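Local atomic coordinates of BH2358 protein (PDB entry 2RBD), a protein that is of unknown molecular function but is named a putative spore coat protein and belongs to a family of the ferritin-like clan. Residues A[104-115]-A[141-152]; A[19-30]-A[74-82]. All coordinates share one frame; numbering follows the deposited sequence.

Contact 1: A[104-115]-A[141-152]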
loop_
_atom_site.group_PDB
_atom_site.type_symbol
_atom_site.label_atom_id
_atom_site.label_comp_id
_atom_site.label_asym_id
_atom_site.label_seq_id
_atom_site.Cartn_x
_atom_site.Cartn_y
_atom_site.Cartn_z
ATOM N N SER A 104 6.789 -8.957 -20.089
ATOM C CA SER A 104 7.401 -9.475 -18.865
ATOM C C SER A 104 7.371 -8.460 -17.743
ATOM O O SER A 104 7.041 -8.806 -16.600
ATOM C CB SER A 104 8.833 -9.934 -19.132
ATOM O OG SER A 104 9.297 -10.726 -18.049
ATOM N N ALA A 105 7.714 -7.212 -18.045
ATOM C CA ALA A 105 7.662 -6.113 -17.068
ATOM C C ALA A 105 6.285 -5.958 -16.465
ATOM O O ALA A 105 6.158 -5.826 -15.256
ATOM C CB ALA A 105 8.074 -4.821 -17.717
ATOM N N THR A 106 5.268 -5.977 -17.314
ATOM C CA THR A 106 3.906 -5.868 -16.874
ATOM C C THR A 106 3.498 -6.961 -15.922
ATOM O O THR A 106 2.946 -6.708 -14.831
ATOM C CB THR A 106 2.967 -5.867 -18.089
ATOM O OG1 THR A 106 3.302 -4.742 -18.898
ATOM C CG2 THR A 106 1.498 -5.785 -17.670
ATOM N N ILE A 107 3.780 -8.193 -16.309
ATOM C CA ILE A 107 3.437 -9.312 -15.477
ATOM C C ILE A 107 4.202 -9.248 -14.136
ATOM O O ILE A 107 3.662 -9.506 -13.076
ATOM C CB ILE A 107 3.718 -10.632 -16.209
ATOM C CG1 ILE A 107 2.802 -10.719 -17.421
ATOM C CG2 ILE A 107 3.553 -11.825 -15.214
ATOM C CD1 ILE A 107 3.027 -11.930 -18.268
ATOM N N SER A 108 5.472 -8.881 -14.187
ATOM C CA SER A 108 6.261 -8.743 -12.948
ATOM C C SER A 108 5.664 -7.700 -11.992
ATOM O O SER A 108 5.560 -7.926 -10.772
ATOM C CB SER A 108 7.704 -8.385 -13.273
ATOM O OG SER A 108 8.279 -9.421 -14.071
HETATM N N MSE A 109 5.202 -6.581 -12.551
HETATM C CA MSE A 109 4.557 -5.561 -11.730
HETATM C C MSE A 109 3.226 -6.056 -11.177
HETATM O O MSE A 109 2.902 -5.779 -10.023
HETATM C CB MSE A 109 4.393 -4.259 -12.497
HETATM C CG MSE A 109 5.710 -3.601 -12.707
HETATM SE SE MSE A 109 5.558 -1.962 -13.665
HETATM C CE MSE A 109 5.206 -2.650 -15.333
ATOM N N ASP A 110 2.498 -6.783 -11.987
ATOM C CA ASP A 110 1.240 -7.357 -11.527
ATOM C C ASP A 110 1.454 -8.317 -10.325
ATOM O O ASP A 110 0.684 -8.327 -9.339
ATOM C CB ASP A 110 0.511 -8.148 -12.642
ATOM C CG ASP A 110 -0.013 -7.286 -13.792
ATOM O OD1 ASP A 110 -0.313 -6.084 -13.571
ATOM O OD2 ASP A 110 -0.117 -7.830 -14.917
ATOM N N VAL A 111 2.471 -9.160 -10.438
ATOM C CA VAL A 111 2.801 -10.089 -9.386
ATOM C C VAL A 111 3.170 -9.342 -8.103
ATOM O O VAL A 111 2.738 -9.702 -7.003
ATOM C CB VAL A 111 3.909 -11.095 -9.829
ATOM C CG1 VAL A 111 4.376 -11.960 -8.638
ATOM C CG2 VAL A 111 3.370 -11.953 -10.963
ATOM N N ALA A 112 4.020 -8.330 -8.205
ATOM C CA ALA A 112 4.365 -7.510 -7.043
ATOM C C ALA A 112 3.149 -6.877 -6.386
ATOM O O ALA A 112 3.020 -6.897 -5.152
ATOM C CB ALA A 112 5.339 -6.421 -7.436
ATOM N N LYS A 113 2.246 -6.342 -7.199
ATOM C CA LYS A 113 1.012 -5.761 -6.678
ATOM C C LYS A 113 0.167 -6.830 -5.990
ATOM O O LYS A 113 -0.389 -6.595 -4.932
ATOM C CB LYS A 113 0.212 -5.081 -7.793
ATOM C CG LYS A 113 0.816 -3.786 -8.325
ATOM C CD LYS A 113 0.244 -3.419 -9.721
ATOM N N GLY A 114 0.091 -8.015 -6.568
ATOM C CA GLY A 114 -0.684 -9.137 -5.981
ATOM C C GLY A 114 -0.189 -9.599 -4.635
ATOM O O GLY A 114 -0.974 -9.946 -3.774
ATOM N N LEU A 115 1.131 -9.575 -4.444
ATOM C CA LEU A 115 1.740 -9.892 -3.141
ATOM C C LEU A 115 1.199 -8.943 -2.074
ATOM O O LEU A 115 0.757 -9.355 -0.995
ATOM C CB LEU A 115 3.255 -9.782 -3.223
ATOM C CG LEU A 115 4.003 -10.912 -3.917
ATOM C CD1 LEU A 115 5.487 -10.527 -3.861
ATOM C CD2 LEU A 115 3.700 -12.339 -3.275
ATOM N N LYS A 141 2.645 -17.009 -4.881
ATOM C CA LYS A 141 2.966 -15.854 -5.657
ATOM C C LYS A 141 4.418 -15.394 -5.445
ATOM O O LYS A 141 5.056 -14.899 -6.343
ATOM C CB LYS A 141 1.946 -14.731 -5.336
ATOM C CG LYS A 141 1.649 -13.817 -6.440
ATOM C CD LYS A 141 0.484 -12.876 -6.102
ATOM C CE LYS A 141 -0.883 -13.506 -6.212
ATOM N NZ LYS A 141 -1.201 -14.049 -7.579
ATOM N N VAL A 142 4.947 -15.584 -4.241
ATOM C CA VAL A 142 6.344 -15.302 -4.002
ATOM C C VAL A 142 7.186 -16.178 -4.935
ATOM O O VAL A 142 8.176 -15.696 -5.546
ATOM C CB VAL A 142 6.719 -15.539 -2.541
ATOM C CG1 VAL A 142 8.249 -15.590 -2.383
ATOM C CG2 VAL A 142 6.094 -14.479 -1.614
ATOM N N GLN A 143 6.846 -17.470 -5.035
ATOM C CA GLN A 143 7.620 -18.347 -5.901
ATOM C C GLN A 143 7.521 -17.953 -7.367
ATOM O O GLN A 143 8.530 -17.905 -8.068
ATOM C CB GLN A 143 7.276 -19.818 -5.699
ATOM C CG GLN A 143 7.595 -20.307 -4.252
ATOM C CD GLN A 143 9.030 -20.076 -3.822
ATOM O OE1 GLN A 143 9.945 -20.386 -4.584
ATOM N NE2 GLN A 143 9.228 -19.534 -2.624
ATOM N N PHE A 144 6.324 -17.611 -7.822
ATOM C CA PHE A 144 6.123 -17.216 -9.205
ATOM C C PHE A 144 6.891 -15.928 -9.508
ATOM O O PHE A 144 7.525 -15.776 -10.544
ATOM C CB PHE A 144 4.603 -17.040 -9.532
ATOM C CG PHE A 144 4.372 -16.786 -10.983
ATOM C CD1 PHE A 144 4.396 -17.835 -11.882
ATOM C CD2 PHE A 144 4.247 -15.498 -11.477
ATOM C CE1 PHE A 144 4.294 -17.595 -13.232
ATOM C CE2 PHE A 144 4.131 -15.255 -12.821
ATOM C CZ PHE A 144 4.158 -16.328 -13.701
ATOM N N GLY A 145 6.840 -14.991 -8.577
ATOM C CA GLY A 145 7.611 -13.770 -8.738
ATOM C C GLY A 145 9.095 -14.022 -8.864
ATOM O O GLY A 145 9.780 -13.356 -9.647
ATOM N N GLY A 146 9.605 -14.988 -8.108
ATOM C CA GLY A 146 11.021 -15.339 -8.215
ATOM C C GLY A 146 11.397 -15.927 -9.585
ATOM O O GLY A 146 12.473 -15.653 -10.114
ATOM N N LYS A 147 10.494 -16.705 -10.156
ATOM C CA LYS A 147 10.636 -17.211 -11.528
ATOM C C LYS A 147 10.639 -16.101 -12.561
ATOM O O LYS A 147 11.428 -16.141 -13.503
ATOM C CB LYS A 147 9.540 -18.218 -11.851
ATOM C CG LYS A 147 9.583 -19.512 -11.111
ATOM C CD LYS A 147 8.243 -20.200 -11.441
ATOM C CE LYS A 147 8.338 -21.653 -11.600
ATOM N NZ LYS A 147 7.488 -22.073 -12.738
HETATM N N MSE A 148 9.754 -15.108 -12.416
HETATM C CA MSE A 148 9.783 -13.940 -13.289
HETATM C C MSE A 148 11.082 -13.171 -13.205
HETATM O O MSE A 148 11.605 -12.777 -14.202
HETATM C CB MSE A 148 8.573 -13.023 -12.986
HETATM C CG MSE A 148 7.219 -13.622 -13.331
HETATM SE SE MSE A 148 6.978 -14.128 -15.199
HETATM C CE MSE A 148 7.452 -12.456 -16.071
ATOM N N LEU A 149 11.607 -12.966 -12.003
ATOM C CA LEU A 149 12.868 -12.277 -11.850
ATOM C C LEU A 149 13.979 -13.054 -12.554
ATOM O O LEU A 149 14.793 -12.451 -13.250
ATOM C CB LEU A 149 13.190 -12.110 -10.376
ATOM C CG LEU A 149 14.490 -11.386 -10.006
ATOM C CD1 LEU A 149 14.484 -9.993 -10.660
ATOM C CD2 LEU A 149 14.647 -11.330 -8.478
ATOM N N LYS A 150 14.005 -14.373 -12.378
ATOM C CA LYS A 150 15.018 -15.226 -13.047
ATOM C C LYS A 150 14.942 -15.087 -14.577
ATOM O O LYS A 150 15.965 -14.918 -15.258
ATOM C CB LYS A 150 14.843 -16.676 -12.639
ATOM C CG LYS A 150 15.469 -16.994 -11.294
ATOM C CD LYS A 150 15.080 -18.360 -10.794
ATOM C CE LYS A 150 15.584 -18.591 -9.364
ATOM N NZ LYS A 150 15.176 -19.959 -8.920
ATOM N N LEU A 151 13.725 -15.111 -15.108
ATOM C CA LEU A 151 13.484 -14.893 -16.542
ATOM C C LEU A 151 14.047 -13.576 -17.009
ATOM O O LEU A 151 14.782 -13.525 -17.989
ATOM C CB LEU A 151 12.000 -14.978 -16.868
ATOM C CG LEU A 151 11.553 -14.753 -18.321
ATOM C CD1 LEU A 151 11.841 -15.993 -19.117
ATOM C CD2 LEU A 151 10.056 -14.361 -18.437
ATOM N N ASN A 152 13.688 -12.487 -16.324
ATOM C CA ASN A 152 14.117 -11.168 -16.715
ATOM C C ASN A 152 15.637 -11.046 -16.682
ATOM O O ASN A 152 16.248 -10.411 -17.557
ATOM C CB ASN A 152 13.457 -10.121 -15.830
ATOM C CG ASN A 152 11.996 -9.916 -16.169
ATOM O OD1 ASN A 152 11.624 -9.961 -17.323
ATOM N ND2 ASN A 152 11.158 -9.701 -15.148
#
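The hydroxyl of S108 is gripped from both helices: N152 ND2 donates to S108 OG at 3.1 Å, a bent bond (137° at the hydrogen) lying in the amide plane, while S108 OG donates to S104 O one turn back, 2.9 Å away and above that carbonyl's plane. The other end of the same amide is held by S104, whose OG donates to N152 OD1 at 2.6 Å. A chi1 of -166°, which sets OG opposite the backbone N, carries the S104 hydroxyl across to the neighbouring helix. Two small serines one turn apart thus engage both ends of one asparagine and fix how its amide is turned; an alanine in place of N152 would probably cost both serines their cross-helix partner and let S104 OG turn away. W157 also packs on this end.

Segments 104-115 and 141-152 run antiparallel, at 156° with axes 9.7 Å apart, on helices 100-124 and 128-155, the second helical hairpin of a ferritin-like four-helix bundle. The rest is apolar. Selenomethionine M148, bent at chi2 and chi3, crosses I107 at about a right angle, CE lying 4.0 Å from I107 CG2. V111 divides its branches: CG2 meets the edge of the F144 ring in plane, 3.7 Å from CD2, whereas CG1 rests on the bare CA of G145, where a CB would fit only tightly. At the far end L115 CD2 lies 3.6 Å from V142 CG2, and the aliphatic chain of K141 slides past L115 in the opposite direction, setting its CD against the backbone of G114.

Contact 2: A[19-30]-A[74-82]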
loop_
_atom_site.group_PDB
_atom_site.type_symbol
_atom_site.label_atom_id
_atom_site.label_comp_id
_atom_site.label_asym_id
_atom_site.label_seq_id
_atom_site.Cartn_x
_atom_site.Cartn_y
_atom_site.Cartn_z
ATOM N N VAL A 19 -15.723 -9.342 2.029
ATOM C CA VAL A 19 -16.507 -9.485 0.815
ATOM C C VAL A 19 -15.949 -8.609 -0.309
ATOM O O VAL A 19 -15.656 -9.100 -1.414
ATOM C CB VAL A 19 -18.014 -9.201 1.063
ATOM C CG1 VAL A 19 -18.797 -9.182 -0.279
ATOM C CG2 VAL A 19 -18.611 -10.293 2.013
ATOM N N PHE A 20 -15.758 -7.331 -0.029
ATOM C CA PHE A 20 -15.297 -6.445 -1.081
ATOM C C PHE A 20 -13.908 -6.825 -1.588
ATOM O O PHE A 20 -13.658 -6.836 -2.802
ATOM C CB PHE A 20 -15.312 -4.982 -0.629
ATOM C CG PHE A 20 -14.865 -4.030 -1.676
ATOM C CD1 PHE A 20 -15.709 -3.679 -2.695
ATOM C CD2 PHE A 20 -13.589 -3.526 -1.672
ATOM C CE1 PHE A 20 -15.320 -2.821 -3.704
ATOM C CE2 PHE A 20 -13.198 -2.653 -2.677
ATOM C CZ PHE A 20 -14.049 -2.320 -3.676
ATOM N N SER A 21 -13.029 -7.160 -0.669
ATOM C CA SER A 21 -11.654 -7.471 -1.050
ATOM C C SER A 21 -11.550 -8.754 -1.884
ATOM O O SER A 21 -10.797 -8.809 -2.859
ATOM C CB SER A 21 -10.752 -7.556 0.174
ATOM O OG SER A 21 -10.604 -6.267 0.719
ATOM N N THR A 22 -12.257 -9.801 -1.477
ATOM C CA THR A 22 -12.221 -11.043 -2.204
ATOM C C THR A 22 -12.914 -10.899 -3.560
ATOM O O THR A 22 -12.422 -11.404 -4.565
ATOM C CB THR A 22 -12.801 -12.224 -1.407
ATOM O OG1 THR A 22 -14.167 -11.981 -1.070
ATOM C CG2 THR A 22 -11.965 -12.481 -0.150
ATOM N N TRP A 23 -14.052 -10.219 -3.589
ATOM C CA TRP A 23 -14.722 -9.927 -4.866
ATOM C C TRP A 23 -13.809 -9.151 -5.806
ATOM O O TRP A 23 -13.694 -9.469 -7.010
ATOM C CB TRP A 23 -15.998 -9.128 -4.593
ATOM C CG TRP A 23 -16.835 -8.844 -5.785
ATOM C CD1 TRP A 23 -17.900 -9.578 -6.217
ATOM C CD2 TRP A 23 -16.743 -7.727 -6.665
ATOM N NE1 TRP A 23 -18.453 -9.012 -7.319
ATOM C CE2 TRP A 23 -17.765 -7.880 -7.639
ATOM C CE3 TRP A 23 -15.897 -6.615 -6.742
ATOM C CZ2 TRP A 23 -17.969 -6.966 -8.652
ATOM C CZ3 TRP A 23 -16.082 -5.730 -7.763
ATOM C CH2 TRP A 23 -17.108 -5.913 -8.715
ATOM N N THR A 24 -13.139 -8.131 -5.282
ATOM C CA THR A 24 -12.239 -7.346 -6.078
ATOM C C THR A 24 -11.020 -8.165 -6.587
ATOM O O THR A 24 -10.591 -8.036 -7.739
ATOM C CB THR A 24 -11.808 -6.109 -5.283
ATOM O OG1 THR A 24 -12.937 -5.258 -5.063
ATOM C CG2 THR A 24 -10.767 -5.310 -6.050
ATOM N N TYR A 25 -10.458 -8.999 -5.732
ATOM C CA TYR A 25 -9.347 -9.858 -6.104
ATOM C C TYR A 25 -9.726 -10.809 -7.246
ATOM O O TYR A 25 -9.001 -11.050 -8.208
ATOM C CB TYR A 25 -8.855 -10.610 -4.851
ATOM C CG TYR A 25 -7.554 -11.361 -5.020
ATOM C CD1 TYR A 25 -7.533 -12.635 -5.566
ATOM C CD2 TYR A 25 -6.322 -10.796 -4.629
ATOM C CE1 TYR A 25 -6.358 -13.332 -5.668
ATOM C CE2 TYR A 25 -5.152 -11.497 -4.762
ATOM C CZ TYR A 25 -5.158 -12.751 -5.305
ATOM O OH TYR A 25 -4.005 -13.516 -5.424
ATOM N N LEU A 26 -10.880 -11.431 -7.113
ATOM C CA LEU A 26 -11.414 -12.303 -8.163
ATOM C C LEU A 26 -11.622 -11.528 -9.480
ATOM O O LEU A 26 -11.261 -11.999 -10.538
ATOM C CB LEU A 26 -12.737 -12.906 -7.663
ATOM C CG LEU A 26 -13.531 -13.759 -8.649
ATOM C CD1 LEU A 26 -12.681 -14.899 -9.258
ATOM C CD2 LEU A 26 -14.822 -14.305 -7.978
ATOM N N SER A 27 -12.218 -10.341 -9.405
ATOM C CA SER A 27 -12.366 -9.517 -10.590
ATOM C C SER A 27 -11.005 -9.156 -11.217
ATOM O O SER A 27 -10.860 -9.194 -12.444
ATOM C CB SER A 27 -13.217 -8.271 -10.276
ATOM O OG SER A 27 -13.644 -7.626 -11.469
ATOM N N THR A 28 -10.031 -8.790 -10.385
ATOM C CA THR A 28 -8.665 -8.507 -10.852
ATOM C C THR A 28 -8.094 -9.724 -11.599
ATOM O O THR A 28 -7.581 -9.586 -12.724
ATOM C CB THR A 28 -7.789 -8.028 -9.710
ATOM O OG1 THR A 28 -8.390 -6.839 -9.165
ATOM C CG2 THR A 28 -6.375 -7.690 -10.248
ATOM N N ASN A 29 -8.226 -10.903 -10.999
ATOM C CA ASN A 29 -7.786 -12.134 -11.650
ATOM C C ASN A 29 -8.490 -12.322 -13.007
ATOM O O ASN A 29 -7.843 -12.695 -13.984
ATOM C CB ASN A 29 -8.007 -13.373 -10.787
ATOM C CG ASN A 29 -6.888 -13.626 -9.779
ATOM O OD1 ASN A 29 -5.948 -12.836 -9.681
ATOM N ND2 ASN A 29 -6.990 -14.729 -9.035
ATOM N N ASN A 30 -9.795 -12.114 -13.067
ATOM C CA ASN A 30 -10.510 -12.290 -14.324
ATOM C C ASN A 30 -9.951 -11.393 -15.406
ATOM O O ASN A 30 -9.803 -11.781 -16.566
ATOM C CB ASN A 30 -11.997 -11.967 -14.112
ATOM C CG ASN A 30 -12.744 -13.019 -13.325
ATOM O OD1 ASN A 30 -12.343 -14.181 -13.239
ATOM N ND2 ASN A 30 -13.907 -12.612 -12.810
ATOM N N GLY A 74 -23.388 -16.140 -0.447
ATOM C CA GLY A 74 -24.439 -15.317 -1.003
ATOM C C GLY A 74 -23.915 -14.027 -1.556
ATOM O O GLY A 74 -24.546 -12.999 -1.407
ATOM N N VAL A 75 -22.757 -14.076 -2.206
ATOM C CA VAL A 75 -22.176 -12.898 -2.841
ATOM C C VAL A 75 -22.172 -13.124 -4.360
ATOM O O VAL A 75 -21.695 -14.166 -4.831
ATOM C CB VAL A 75 -20.730 -12.633 -2.348
ATOM C CG1 VAL A 75 -20.133 -11.415 -3.077
ATOM C CG2 VAL A 75 -20.666 -12.506 -0.783
ATOM N N GLY A 76 -22.711 -12.171 -5.118
ATOM C CA GLY A 76 -22.646 -12.227 -6.562
ATOM C C GLY A 76 -21.238 -12.175 -7.086
ATOM O O GLY A 76 -20.413 -11.418 -6.593
ATOM N N LEU A 77 -20.987 -12.960 -8.112
ATOM C CA LEU A 77 -19.659 -13.032 -8.731
ATOM C C LEU A 77 -19.505 -11.973 -9.786
ATOM O O LEU A 77 -20.471 -11.593 -10.436
ATOM C CB LEU A 77 -19.400 -14.424 -9.346
ATOM C CG LEU A 77 -19.457 -15.640 -8.420
ATOM C CD1 LEU A 77 -18.992 -16.929 -9.112
ATOM C CD2 LEU A 77 -18.651 -15.405 -7.144
ATOM N N PRO A 78 -18.279 -11.466 -9.962
ATOM C CA PRO A 78 -18.051 -10.492 -11.018
ATOM C C PRO A 78 -18.007 -11.176 -12.391
ATOM O O PRO A 78 -17.532 -12.282 -12.509
ATOM C CB PRO A 78 -16.658 -9.917 -10.678
ATOM C CG PRO A 78 -15.994 -10.978 -9.954
ATOM C CD PRO A 78 -17.047 -11.788 -9.222
ATOM N N PRO A 79 -18.476 -10.520 -13.425
ATOM C CA PRO A 79 -18.432 -11.113 -14.756
ATOM C C PRO A 79 -17.013 -11.106 -15.294
ATOM O O PRO A 79 -16.347 -10.086 -15.208
ATOM C CB PRO A 79 -19.331 -10.199 -15.568
ATOM C CG PRO A 79 -19.246 -8.890 -14.846
ATOM C CD PRO A 79 -19.136 -9.210 -13.400
ATOM N N ALA A 80 -16.600 -12.225 -15.861
ATOM C CA ALA A 80 -15.282 -12.401 -16.442
ATOM C C ALA A 80 -15.288 -12.287 -17.961
ATOM O O ALA A 80 -16.197 -12.784 -18.627
ATOM C CB ALA A 80 -14.768 -13.752 -16.074
ATOM N N PRO A 81 -14.273 -11.632 -18.538
ATOM C CA PRO A 81 -14.146 -11.714 -19.998
ATOM C C PRO A 81 -13.943 -13.133 -20.485
ATOM O O PRO A 81 -13.409 -13.966 -19.761
ATOM C CB PRO A 81 -12.901 -10.897 -20.280
ATOM C CG PRO A 81 -12.777 -10.000 -19.139
ATOM C CD PRO A 81 -13.269 -10.755 -17.941
ATOM N N PRO A 82 -14.380 -13.440 -21.722
ATOM C CA PRO A 82 -14.264 -14.770 -22.241
ATOM C C PRO A 82 -12.857 -15.131 -22.676
ATOM O O PRO A 82 -11.970 -14.255 -22.749
ATOM C CB PRO A 82 -15.169 -14.734 -23.480
ATOM C CG PRO A 82 -15.120 -13.366 -23.924
ATOM C CD PRO A 82 -15.028 -12.534 -22.682
HETATM O O HOH W 1 -20.848 -9.147 -9.175
HETATM O O HOH W 2 -14.433 -9.677 -13.428
HETATM O O HOH W 3 -11.196 -13.873 -17.890
HETATM O O HOH W 4 -16.178 -14.381 -11.393
#
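The ring of P78 lies over one face of the W23 indole, its CG 4.3 Å from the centroid of the five-membered ring and 18° off the normal, a CH-pi arrangement suited to a rigid, flat-sided residue. With CG of W23 opposite its backbone N (chi1 -176°), the end of the side chain comes nearer to 74-82, where G76 O lies at the indole edge.

Apolar packing flanks this CH-pi contact. L26 CD2 meets P78 CD at 3.6 Å, roughly at a right angle, and V19 and V75 reach tip to tip, CG1 to CG1 at 3.8 Å. The CB of A80, small enough to come close, sits 3.5 Å from N30 CG.

Water supplies donors to the carbonyls of this proline-rich segment, linking them to the helix. One water accepts from W23 NE1 at 3.0 Å and donates weakly to L77 O. N30 ND2 donates to two others: one donates to P79 O at 2.6 Å, while the second lies 2.7 Å from P78 O, to which it may donate.

P160 of the third subunit packs on W23. The whole is an extended connection laid along helix 16-42, part of the long crossover linking the two hairpins of a ferritin-like four-helix bundle.

In the fold
From the N terminus, helix 16-42 and helix 46-72 form the first hairpin. Contact 2 then closes a 43-residue, mostly helical excursion by bringing the segment after helix 46-72 back against helix 16-42. The chain continues into helix 100-124, turns, and returns in helix 128-155, where contact 1 closes the second hairpin across 25 intervening residues. The contacts follow in series, neither nested nor crossed, on opposite sides of the chain's centre with their own centres about 22 Å apart. They nevertheless meet inside the bundle, where K141 CE lies 3.2 Å from Y25 OH, joining helix 128-155 to helix 16-42. Both also touch the second subunit of the four-chain assembly.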